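Local coordinates for threonine synthase (Brucella melitensis bv. 1, PDB 4F4F), which probably catalyses the pyridoxal-phosphate-dependent conversion of O-phospho-L-homoserine and water to L-threonine and phosphate, the last step of threonine biosynthesis, at residues A[18-22]-A[67-72]; A[282-286]-A[394-398]; A[300-304]-A[316-321]. Residue numbers count along the deposited sequence, not the author numbering.

Interaction 1 of 3, residues A[18-22]-A[67-72]; sequences LGFSD and FTGGEI
The start of helix 20-26 meets segment 67-72, in the loop between helices 56-64 and 74-86. Leu18 leads in with extended backbone angles, and Gly19 takes the N-cap position; its CA lies 3.7 Å from Glu71 OE2, and an ideal CB built on it would clash with that carboxylate. Phe20, the first helical residue, is the main apolar piece. Its CA is 5.3 Å from Thr68 CA, and its t rotamer (chi1 176°) lays the ring against the turn: Thr68 CA sits over one face in a CH-pi contact, 4.2 Å from the centroid, while Phe20 CE2 reaches Ile72 CD1 at 4.1 Å. Ser21, with chi1 m, completes the polar half, because Glu71 OE1 accepts from both Ser21 N (2.7 Å) and Ser21 OG (2.6 Å). A carboxylate some 50 residues further along the chain thus serves the first helical turn, where backbone NH groups lack intrahelical acceptors. Asp22 N donates to a water 2.9 Å away, which in turn bonds weakly to Glu71 OE1. Glu71, its arm extended (chi1 m, chi2 t), ends a type I' turn from Thr68, with positive phi at Gly69 and Gly70 and Glu71 N 3.0 Å from Thr68 O. Helix 117-134 packs on Phe20, Ser21 and Ile72, helix 74-86 covers Thr68 and Ile72, and strand 35-37 touches Leu18 and Phe67.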
ATOM      1  N   LEU A  18      -7.786  18.693  -9.729  1.00 16.27           N
ATOM      2  CA  LEU A  18      -8.855  17.735  -9.991  1.00 16.80           C
ATOM      3  C   LEU A  18      -9.787  17.502  -8.790  1.00 15.94           C
ATOM      4  O   LEU A  18      -9.377  17.636  -7.647  1.00 14.81           O
ATOM      5  CB  LEU A  18      -8.246  16.392 -10.417  1.00 17.42           C
ATOM      6  CG  LEU A  18      -7.422  16.301 -11.720  1.00 18.40           C
ATOM      7  CD1 LEU A  18      -6.883  14.877 -11.851  1.00 18.82           C
ATOM      8  CD2 LEU A  18      -8.236  16.711 -12.928  1.00 19.85           C
ATOM      9  N   GLY A  19     -11.033  17.110  -9.068  1.00 16.70           N
ATOM     10  CA  GLY A  19     -11.893  16.548  -8.050  1.00 16.48           C
ATOM     11  C   GLY A  19     -11.475  15.111  -7.708  1.00 16.02           C
ATOM     12  O   GLY A  19     -10.588  14.517  -8.346  1.00 15.58           O
ATOM     13  N   PHE A  20     -12.086  14.548  -6.670  1.00 15.49           N
ATOM     14  CA  PHE A  20     -11.760  13.192  -6.244  1.00 15.37           C
ATOM     15  C   PHE A  20     -11.863  12.140  -7.356  1.00 16.36           C
ATOM     16  O   PHE A  20     -10.943  11.379  -7.549  1.00 15.52           O
ATOM     17  CB  PHE A  20     -12.693  12.742  -5.107  1.00 15.70           C
ATOM     18  CG  PHE A  20     -12.463  11.322  -4.692  1.00 16.12           C
ATOM     19  CD1 PHE A  20     -11.285  10.975  -4.025  1.00 15.35           C
ATOM     20  CD2 PHE A  20     -13.366  10.339  -5.006  1.00 17.85           C
ATOM     21  CE1 PHE A  20     -11.044   9.674  -3.659  1.00 15.98           C
ATOM     22  CE2 PHE A  20     -13.130   9.025  -4.645  1.00 18.43           C
ATOM     23  CZ  PHE A  20     -11.954   8.700  -3.978  1.00 17.42           C
ATOM     24  N   SER A  21     -12.994  12.094  -8.070  1.00 18.08           N
ATOM     25  CA  SER A  21     -13.224  11.057  -9.039  1.00 19.97           C
ATOM     26  C   SER A  21     -12.163  11.082 -10.107  1.00 20.90           C
ATOM     27  O   SER A  21     -11.591  10.053 -10.458  1.00 21.25           O
ATOM     28  CB  SER A  21     -14.605  11.218  -9.663  1.00 21.72           C
ATOM     29  OG  SER A  21     -15.574  10.957  -8.681  1.00 21.71           O
ATOM     30  N   ASP A  22     -11.887  12.265 -10.622  1.00 21.88           N
ATOM     31  CA  ASP A  22     -10.846  12.414 -11.620  1.00 23.33           C
ATOM     32  C   ASP A  22      -9.490  12.051 -11.063  1.00 22.80           C
ATOM     33  O   ASP A  22      -8.723  11.383 -11.742  1.00 23.20           O
ATOM     34  CB  ASP A  22     -10.839  13.845 -12.173  1.00 24.78           C
ATOM     35  CG  ASP A  22     -11.950  14.085 -13.137  1.00 27.91           C
ATOM     36  OD1 ASP A  22     -12.334  13.116 -13.791  1.00 30.69           O
ATOM     37  OD2 ASP A  22     -12.466  15.219 -13.231  1.00 30.33           O
ATOM     38  N   PHE A  67     -12.722  13.379   1.923  1.00 13.68           N
ATOM     39  CA  PHE A  67     -11.846  13.255   0.767  1.00 13.73           C
ATOM     40  C   PHE A  67     -12.554  13.081  -0.580  1.00 14.52           C
ATOM     41  O   PHE A  67     -11.959  13.393  -1.629  1.00 14.31           O
ATOM     42  CB  PHE A  67     -10.839  12.108   0.960  1.00 13.20           C
ATOM     43  CG  PHE A  67      -9.806  12.375   2.014  1.00 13.04           C
ATOM     44  CD1 PHE A  67      -8.757  13.227   1.767  1.00 13.25           C
ATOM     45  CD2 PHE A  67      -9.879  11.767   3.253  1.00 13.00           C
ATOM     46  CE1 PHE A  67      -7.793  13.488   2.730  1.00 12.99           C
ATOM     47  CE2 PHE A  67      -8.925  12.005   4.239  1.00 12.88           C
ATOM     48  CZ  PHE A  67      -7.861  12.861   3.972  1.00 13.15           C
ATOM     49  N   THR A  68     -13.794  12.581  -0.558  1.00 14.97           N
ATOM     50  CA  THR A  68     -14.553  12.310  -1.779  1.00 15.81           C
ATOM     51  C   THR A  68     -15.320  13.489  -2.353  1.00 17.25           C
ATOM     52  O   THR A  68     -15.904  13.371  -3.437  1.00 17.77           O
ATOM     53  CB  THR A  68     -15.538  11.144  -1.587  1.00 15.84           C
ATOM     54  OG1 THR A  68     -16.575  11.521  -0.680  1.00 16.00           O
ATOM     55  CG2 THR A  68     -14.805   9.920  -1.051  1.00 15.14           C
ATOM     56  N   GLY A  69     -15.318  14.614  -1.631  1.00 18.22           N
ATOM     57  CA  GLY A  69     -15.777  15.898  -2.158  1.00 19.67           C
ATOM     58  C   GLY A  69     -17.241  15.899  -2.554  1.00 21.05           C
ATOM     59  O   GLY A  69     -17.641  16.605  -3.482  1.00 21.44           O
ATOM     60  N   GLY A  70     -18.033  15.069  -1.889  1.00 20.95           N
ATOM     61  CA  GLY A  70     -19.433  14.945  -2.242  1.00 21.91           C
ATOM     62  C   GLY A  70     -19.742  14.227  -3.544  1.00 22.22           C
ATOM     63  O   GLY A  70     -20.885  14.241  -3.979  1.00 23.24           O
ATOM     64  N   GLU A  71     -18.770  13.553  -4.147  1.00 21.08           N
ATOM     65  CA  GLU A  71     -18.986  12.960  -5.460  1.00 21.15           C
ATOM     66  C   GLU A  71     -19.567  11.570  -5.360  1.00 20.71           C
ATOM     67  O   GLU A  71     -20.036  11.030  -6.347  1.00 20.45           O
ATOM     68  CB  GLU A  71     -17.678  12.929  -6.235  1.00 21.15           C
ATOM     69  CG  GLU A  71     -17.115  14.326  -6.386  1.00 21.90           C
ATOM     70  CD  GLU A  71     -15.871  14.358  -7.217  1.00 22.03           C
ATOM     71  OE1 GLU A  71     -15.418  13.308  -7.694  1.00 21.85           O
ATOM     72  OE2 GLU A  71     -15.331  15.451  -7.376  1.00 24.41           O
ATOM     73  N   ILE A  72     -19.509  10.959  -4.183  1.00 20.03           N
ATOM     74  CA  ILE A  72     -20.132   9.651  -4.009  1.00 19.71           C
ATOM     75  C   ILE A  72     -21.220   9.806  -2.943  1.00 19.47           C
ATOM     76  O   ILE A  72     -20.911  10.068  -1.784  1.00 19.67           O
ATOM     77  CB  ILE A  72     -19.124   8.561  -3.598  1.00 19.45           C
ATOM     78  CG1 ILE A  72     -17.913   8.515  -4.538  1.00 19.22           C
ATOM     79  CG2 ILE A  72     -19.767   7.193  -3.624  1.00 19.67           C
ATOM     80  CD1 ILE A  72     -16.869   7.488  -4.101  1.00 18.69           C
TER
HETATM   81  O   HOH W   1     -13.569  14.570 -10.137  1.00 17.70           O

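Interaction 2 of 3, residues A[282-286]-A[394-398]; sequences IIATN and IGVKV
Strand 282-285 lies across helix 394-398, their axes 7.7 Å apart at closest approach and their directions 124° apart. The extended strand turns Ile282 and Ala284 toward the helix and Ile283 and Thr285 away. Ala284 faces Gly395, CA to CA 5.5 Å, and Ala284 CB rests 4.0 Å from Gly395 CA. The small methyl enters a hollow bordered by Ile394 and Val398, one helical turn apart: Ala284 CB lies 3.9 Å from Ile394 CG2 and 3.7 Å from Val398 CB. Val398 (chi1 t) extends CG1 to 3.7 Å from Ile282 CG2. Ile394, an m,t rotamer, fits against the strand's end, its CG2 3.3 Å from Thr285 O and its CD1 3.6 Å from Asn286 CB. Apolar side chains make most of the contact, though Ile283 O also touches Val398. Strand 278-285 runs parallel between strands 253-258 and 363-367, and Ile283 on its other face touches the cofactor-binding Phe262. This is the helix-on-sheet packing of an alpha/beta domain, as in the fold type II (tryptophan synthase beta) PLP-dependent enzymes, to which threonine synthase belongs.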
ATOM      1  N   ILE A 282       7.617   6.117  12.549  1.00 12.88           N
ATOM      2  CA  ILE A 282       8.949   5.507  12.394  1.00 13.03           C
ATOM      3  C   ILE A 282       8.930   4.651  11.145  1.00 12.75           C
ATOM      4  O   ILE A 282       8.073   3.754  10.986  1.00 12.57           O
ATOM      5  CB  ILE A 282       9.342   4.675  13.640  1.00 13.18           C
ATOM      6  CG1 ILE A 282       9.266   5.544  14.901  1.00 13.45           C
ATOM      7  CG2 ILE A 282      10.741   4.093  13.461  1.00 13.68           C
ATOM      8  CD1 ILE A 282       9.678   4.844  16.204  1.00 13.43           C
ATOM      9  N   ILE A 283       9.867   4.942  10.249  1.00 12.74           N
ATOM     10  CA  ILE A 283      10.051   4.222   9.010  1.00 12.63           C
ATOM     11  C   ILE A 283      10.935   3.034   9.316  1.00 13.00           C
ATOM     12  O   ILE A 283      12.049   3.214   9.838  1.00 13.35           O
ATOM     13  CB  ILE A 283      10.767   5.120   7.946  1.00 12.64           C
ATOM     14  CG1 ILE A 283       9.998   6.447   7.691  1.00 12.47           C
ATOM     15  CG2 ILE A 283      11.034   4.322   6.677  1.00 12.73           C
ATOM     16  CD1 ILE A 283      10.841   7.610   7.156  1.00 12.85           C
ATOM     17  N   ALA A 284      10.493   1.830   8.980  1.00 12.90           N
ATOM     18  CA  ALA A 284      11.312   0.637   9.194  1.00 13.58           C
ATOM     19  C   ALA A 284      11.663   0.025   7.828  1.00 14.07           C
ATOM     20  O   ALA A 284      10.769  -0.283   7.029  1.00 13.98           O
ATOM     21  CB  ALA A 284      10.572  -0.383  10.065  1.00 13.46           C
ATOM     22  N   THR A 285      12.963  -0.138   7.567  1.00 14.77           N
ATOM     23  CA  THR A 285      13.428  -0.576   6.271  1.00 15.55           C
ATOM     24  C   THR A 285      14.193  -1.892   6.448  1.00 16.42           C
ATOM     25  O   THR A 285      14.650  -2.227   7.548  1.00 16.55           O
ATOM     26  CB  THR A 285      14.387   0.456   5.606  1.00 15.60           C
ATOM     27  OG1 THR A 285      15.730   0.289   6.134  1.00 15.94           O
ATOM     28  CG2 THR A 285      13.864   1.899   5.815  1.00 15.15           C
ATOM     29  N   ASN A 286      14.322  -2.617   5.348  1.00 17.41           N
ATOM     30  CA  ASN A 286      15.275  -3.702   5.248  1.00 18.79           C
ATOM     31  C   ASN A 286      16.644  -3.173   4.787  1.00 19.99           C
ATOM     32  O   ASN A 286      16.882  -1.957   4.848  1.00 19.41           O
ATOM     33  CB  ASN A 286      14.699  -4.907   4.448  1.00 19.17           C
ATOM     34  CG  ASN A 286      14.530  -4.662   2.946  1.00 19.29           C
ATOM     35  OD1 ASN A 286      15.260  -3.894   2.314  1.00 20.06           O
ATOM     36  ND2 ASN A 286      13.574  -5.385   2.355  1.00 18.88           N
ATOM     37  N   ILE A 394      10.564  -6.746  10.964  1.00 15.00           N
ATOM     38  CA  ILE A 394      11.326  -5.518  10.735  1.00 14.95           C
ATOM     39  C   ILE A 394      10.724  -4.370  11.509  1.00 14.40           C
ATOM     40  O   ILE A 394      11.423  -3.674  12.240  1.00 14.38           O
ATOM     41  CB  ILE A 394      11.494  -5.198   9.227  1.00 15.04           C
ATOM     42  CG1 ILE A 394      12.416  -6.275   8.622  1.00 15.81           C
ATOM     43  CG2 ILE A 394      12.095  -3.794   9.020  1.00 15.14           C
ATOM     44  CD1 ILE A 394      12.643  -6.237   7.109  1.00 16.27           C
ATOM     45  N   GLY A 395       9.425  -4.169  11.365  1.00 13.87           N
ATOM     46  CA  GLY A 395       8.723  -3.196  12.177  1.00 13.52           C
ATOM     47  C   GLY A 395       8.971  -3.287  13.670  1.00 13.71           C
ATOM     48  O   GLY A 395       9.209  -2.262  14.326  1.00 13.91           O
ATOM     49  N   VAL A 396       8.891  -4.486  14.233  1.00 14.01           N
ATOM     50  CA  VAL A 396       9.099  -4.660  15.689  1.00 14.21           C
ATOM     51  C   VAL A 396      10.544  -4.337  16.071  1.00 14.85           C
ATOM     52  O   VAL A 396      10.796  -3.568  16.987  1.00 14.86           O
ATOM     53  CB  VAL A 396       8.696  -6.066  16.186  1.00 14.49           C
ATOM     54  CG1 VAL A 396       9.041  -6.241  17.655  1.00 14.83           C
ATOM     55  CG2 VAL A 396       7.206  -6.331  15.957  1.00 14.01           C
ATOM     56  N   LYS A 397      11.504  -4.877  15.339  1.00 15.38           N
ATOM     57  CA  LYS A 397      12.908  -4.576  15.614  1.00 16.20           C
ATOM     58  C   LYS A 397      13.174  -3.048  15.662  1.00 16.12           C
ATOM     59  O   LYS A 397      13.783  -2.513  16.619  1.00 16.27           O
ATOM     60  CB  LYS A 397      13.801  -5.238  14.554  1.00 16.67           C
ATOM     61  CG  LYS A 397      15.288  -5.112  14.814  1.00 17.67           C
ATOM     62  CD  LYS A 397      15.946  -3.861  14.282  1.00 17.86           C
ATOM     63  CE  LYS A 397      17.468  -4.013  14.321  1.00 19.02           C
ATOM     64  NZ  LYS A 397      18.171  -2.844  13.730  1.00 19.44           N
ATOM     65  N   VAL A 398      12.751  -2.359  14.612  1.00 15.71           N
ATOM     66  CA  VAL A 398      13.037  -0.926  14.484  1.00 15.72           C
ATOM     67  C   VAL A 398      12.245  -0.117  15.526  1.00 15.79           C
ATOM     68  O   VAL A 398      12.756   0.860  16.094  1.00 15.90           O
ATOM     69  CB  VAL A 398      12.743  -0.437  13.041  1.00 15.26           C
ATOM     70  CG1 VAL A 398      12.814   1.092  12.920  1.00 14.93           C
ATOM     71  CG2 VAL A 398      13.671  -1.110  12.037  1.00 15.44           C
TER

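Interaction 3 of 3, residues A[300-304]-A[316-321]; sequences YEMRG and QISSNF
This mixed polar and apolar contact joins the end of strand 299-301, which pairs antiparallel with 348-350, and its following loop to the loop before helix 321-328. Met302 and Gln316 are the closest CA pair, 6.0 Å apart. Tyr300 (chi1 t) reaches across so that its OH accepts from Ser318 N at 2.8 Å, nearly straight at 173°. Its ring lies almost parallel to that of Phe321, planes at 9°, but slid aside, with centroids 5.2 Å apart and Tyr300 CE1 3.6 Å from Phe321 CD2. Met302 CG packs 3.5 Å from Ile317 CG2. At the outer end Gln316 NE2 donates to Arg303 O (2.9 Å, 172°), and a water accepts from Arg303 N (2.9 Å) and can donate to Gln316 O (2.7 Å). A type I turn, Ser318 to Phe321, closes with Phe321 N 3.0 Å from Ser318 O. Ser318 OG hydrogen-bonds to Gly260 O, and Ser319 N to Asn261 OD1, so the segment backs the Gly260-Asn261-Phe262-Gly263 loop of the PLP pocket, as in fold type II enzymes.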
ATOM      1  N   TYR A 300      19.312  11.274  -0.517  1.00 20.98           N
ATOM      2  CA  TYR A 300      18.465  10.236  -1.065  1.00 20.61           C
ATOM      3  C   TYR A 300      19.166   9.742  -2.290  1.00 22.14           C
ATOM      4  O   TYR A 300      19.085  10.378  -3.353  1.00 21.51           O
ATOM      5  CB  TYR A 300      17.129  10.835  -1.423  1.00 19.55           C
ATOM      6  CG  TYR A 300      16.069   9.888  -1.941  1.00 18.62           C
ATOM      7  CD1 TYR A 300      15.224   9.222  -1.066  1.00 17.85           C
ATOM      8  CD2 TYR A 300      15.852   9.743  -3.309  1.00 18.51           C
ATOM      9  CE1 TYR A 300      14.207   8.408  -1.536  1.00 17.51           C
ATOM     10  CE2 TYR A 300      14.841   8.925  -3.790  1.00 18.11           C
ATOM     11  CZ  TYR A 300      14.011   8.273  -2.895  1.00 17.68           C
ATOM     12  OH  TYR A 300      12.983   7.482  -3.371  1.00 17.57           O
ATOM     13  N   GLU A 301      19.902   8.644  -2.132  1.00 23.70           N
ATOM     14  CA  GLU A 301      20.821   8.171  -3.147  1.00 26.13           C
ATOM     15  C   GLU A 301      20.563   6.726  -3.483  1.00 25.85           C
ATOM     16  O   GLU A 301      20.598   5.867  -2.609  1.00 24.83           O
ATOM     17  CB  GLU A 301      22.269   8.323  -2.669  1.00 29.00           C
ATOM     18  CG  GLU A 301      22.788   9.750  -2.755  1.00 31.75           C
ATOM     19  CD  GLU A 301      24.267   9.866  -2.442  1.00 34.71           C
ATOM     20  OE1 GLU A 301      24.701  10.975  -2.042  1.00 36.25           O
ATOM     21  OE2 GLU A 301      24.988   8.848  -2.593  1.00 37.36           O
ATOM     22  N   MET A 302      20.320   6.456  -4.752  1.00 26.20           N
ATOM     23  CA  MET A 302      20.007   5.102  -5.184  1.00 26.92           C
ATOM     24  C   MET A 302      21.246   4.221  -5.062  1.00 27.81           C
ATOM     25  O   MET A 302      22.337   4.637  -5.392  1.00 27.55           O
ATOM     26  CB  MET A 302      19.550   5.118  -6.618  1.00 28.20           C
ATOM     27  CG  MET A 302      18.266   5.900  -6.820  1.00 29.06           C
ATOM     28  SD  MET A 302      17.945   6.092  -8.570  1.00 33.66           S
ATOM     29  CE  MET A 302      17.650   4.362  -8.980  1.00 32.75           C
ATOM     30  N   ARG A 303      21.064   3.005  -4.582  1.00 27.72           N
ATOM     31  CA  ARG A 303      22.138   2.012  -4.538  1.00 29.50           C
ATOM     32  C   ARG A 303      21.544   0.720  -5.092  1.00 29.57           C
ATOM     33  O   ARG A 303      20.339   0.651  -5.389  1.00 28.23           O
ATOM     34  CB  ARG A 303      22.652   1.836  -3.104  1.00 30.45           C
ATOM     35  CG  ARG A 303      23.349   3.054  -2.511  1.00 31.18           C
ATOM     36  CD  ARG A 303      23.787   2.764  -1.080  1.00 32.70           C
ATOM     37  NE  ARG A 303      24.636   3.804  -0.467  1.00 33.99           N
ATOM     38  CZ  ARG A 303      25.144   3.723   0.765  1.00 35.20           C
ATOM     39  NH1 ARG A 303      24.888   2.669   1.542  1.00 35.76           N
ATOM     40  NH2 ARG A 303      25.900   4.704   1.244  1.00 36.65           N
ATOM     41  N   GLY A 304      22.384  -0.295  -5.257  1.00 31.24           N
ATOM     42  CA  GLY A 304      21.942  -1.563  -5.842  1.00 31.40           C
ATOM     43  C   GLY A 304      20.897  -2.191  -4.940  1.00 30.53           C
ATOM     44  O   GLY A 304      20.929  -1.985  -3.737  1.00 29.67           O
ATOM     45  N   GLN A 316      14.494   0.164  -4.617  1.00 23.27           N
ATOM     46  CA  GLN A 316      15.619   1.044  -4.968  1.00 24.15           C
ATOM     47  C   GLN A 316      15.270   2.505  -4.620  1.00 22.51           C
ATOM     48  O   GLN A 316      16.075   3.235  -4.045  1.00 21.63           O
ATOM     49  CB  GLN A 316      15.959   0.912  -6.455  1.00 25.37           C
ATOM     50  CG  GLN A 316      17.221   1.671  -6.814  1.00 27.28           C
ATOM     51  CD  GLN A 316      17.849   1.191  -8.113  1.00 28.93           C
ATOM     52  OE1 GLN A 316      17.267   1.322  -9.188  1.00 30.15           O
ATOM     53  NE2 GLN A 316      19.041   0.633  -8.010  1.00 29.99           N
ATOM     54  N   ILE A 317      14.048   2.896  -4.971  1.00 21.89           N
ATOM     55  CA  ILE A 317      13.487   4.211  -4.637  1.00 20.91           C
ATOM     56  C   ILE A 317      12.088   4.031  -4.032  1.00 19.54           C
ATOM     57  O   ILE A 317      11.457   3.000  -4.182  1.00 19.33           O
ATOM     58  CB  ILE A 317      13.392   5.151  -5.862  1.00 21.83           C
ATOM     59  CG1 ILE A 317      12.510   4.549  -6.969  1.00 22.73           C
ATOM     60  CG2 ILE A 317      14.777   5.517  -6.401  1.00 22.57           C
ATOM     61  CD1 ILE A 317      12.307   5.477  -8.175  1.00 24.15           C
ATOM     62  N   SER A 318      11.618   5.039  -3.323  1.00 17.76           N
ATOM     63  CA  SER A 318      10.360   4.928  -2.622  1.00 16.63           C
ATOM     64  C   SER A 318       9.313   5.816  -3.332  1.00 16.08           C
ATOM     65  O   SER A 318       9.372   7.041  -3.233  1.00 14.83           O
ATOM     66  CB  SER A 318      10.568   5.344  -1.182  1.00 16.10           C
ATOM     67  OG  SER A 318       9.425   5.120  -0.415  1.00 15.17           O
ATOM     68  N   SER A 319       8.363   5.186  -4.004  1.00 15.92           N
ATOM     69  CA  SER A 319       7.523   5.889  -4.972  1.00 16.52           C
ATOM     70  C   SER A 319       6.695   7.053  -4.375  1.00 15.40           C
ATOM     71  O   SER A 319       6.494   8.064  -5.027  1.00 16.57           O
ATOM     72  CB  SER A 319       6.615   4.896  -5.697  1.00 17.23           C
ATOM     73  OG  SER A 319       5.565   4.480  -4.828  1.00 17.73           O
ATOM     74  N   ASN A 320       6.254   6.944  -3.133  1.00 14.44           N
ATOM     75  CA  ASN A 320       5.453   8.008  -2.533  1.00 13.81           C
ATOM     76  C   ASN A 320       6.219   8.978  -1.656  1.00 12.97           C
ATOM     77  O   ASN A 320       5.636   9.893  -1.090  1.00 12.20           O
ATOM     78  CB  ASN A 320       4.324   7.394  -1.735  1.00 14.09           C
ATOM     79  CG  ASN A 320       3.313   6.722  -2.625  1.00 14.74           C
ATOM     80  OD1 ASN A 320       2.667   7.385  -3.401  1.00 15.68           O
ATOM     81  ND2 ASN A 320       3.207   5.408  -2.550  1.00 15.77           N
ATOM     82  N   PHE A 321       7.535   8.786  -1.543  1.00 12.56           N
ATOM     83  CA  PHE A 321       8.350   9.739  -0.741  1.00 12.55           C
ATOM     84  C   PHE A 321       8.182  11.185  -1.241  1.00 11.99           C
ATOM     85  O   PHE A 321       8.182  12.129  -0.452  1.00 11.67           O
ATOM     86  CB  PHE A 321       9.815   9.322  -0.773  1.00 13.24           C
ATOM     87  CG  PHE A 321      10.699  10.099   0.161  1.00 13.69           C
ATOM     88  CD1 PHE A 321      10.444  10.140   1.517  1.00 13.81           C
ATOM     89  CD2 PHE A 321      11.814  10.751  -0.326  1.00 14.21           C
ATOM     90  CE1 PHE A 321      11.285  10.842   2.379  1.00 14.13           C
ATOM     91  CE2 PHE A 321      12.632  11.467   0.520  1.00 14.51           C
ATOM     92  CZ  PHE A 321      12.377  11.504   1.873  1.00 14.32           C
TER
HETATM   93  O   HOH W   2      18.548   2.491  -3.142  1.00 19.71           O

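Along the chain interaction 1 comes first and is complete before the other two begin; 300-304 and 316-321 then both fall between the segments of interaction 2. Interaction 1 lies in the N-terminal threonine synthase region, its centre about 34 Å from that of interaction 2 and about 30 Å from that of interaction 3, away from the cofactor. Interactions 2 and 3 are closer, with centres about 17 Å and nearest atoms about 6 Å apart. Phe262 of the PLP site lies beside both: Ile283 of interaction 2 and Ser318 of interaction 3 contact it. The latter two thus border the cofactor region, from the large mixed sheet and from the loop before helix 321-328.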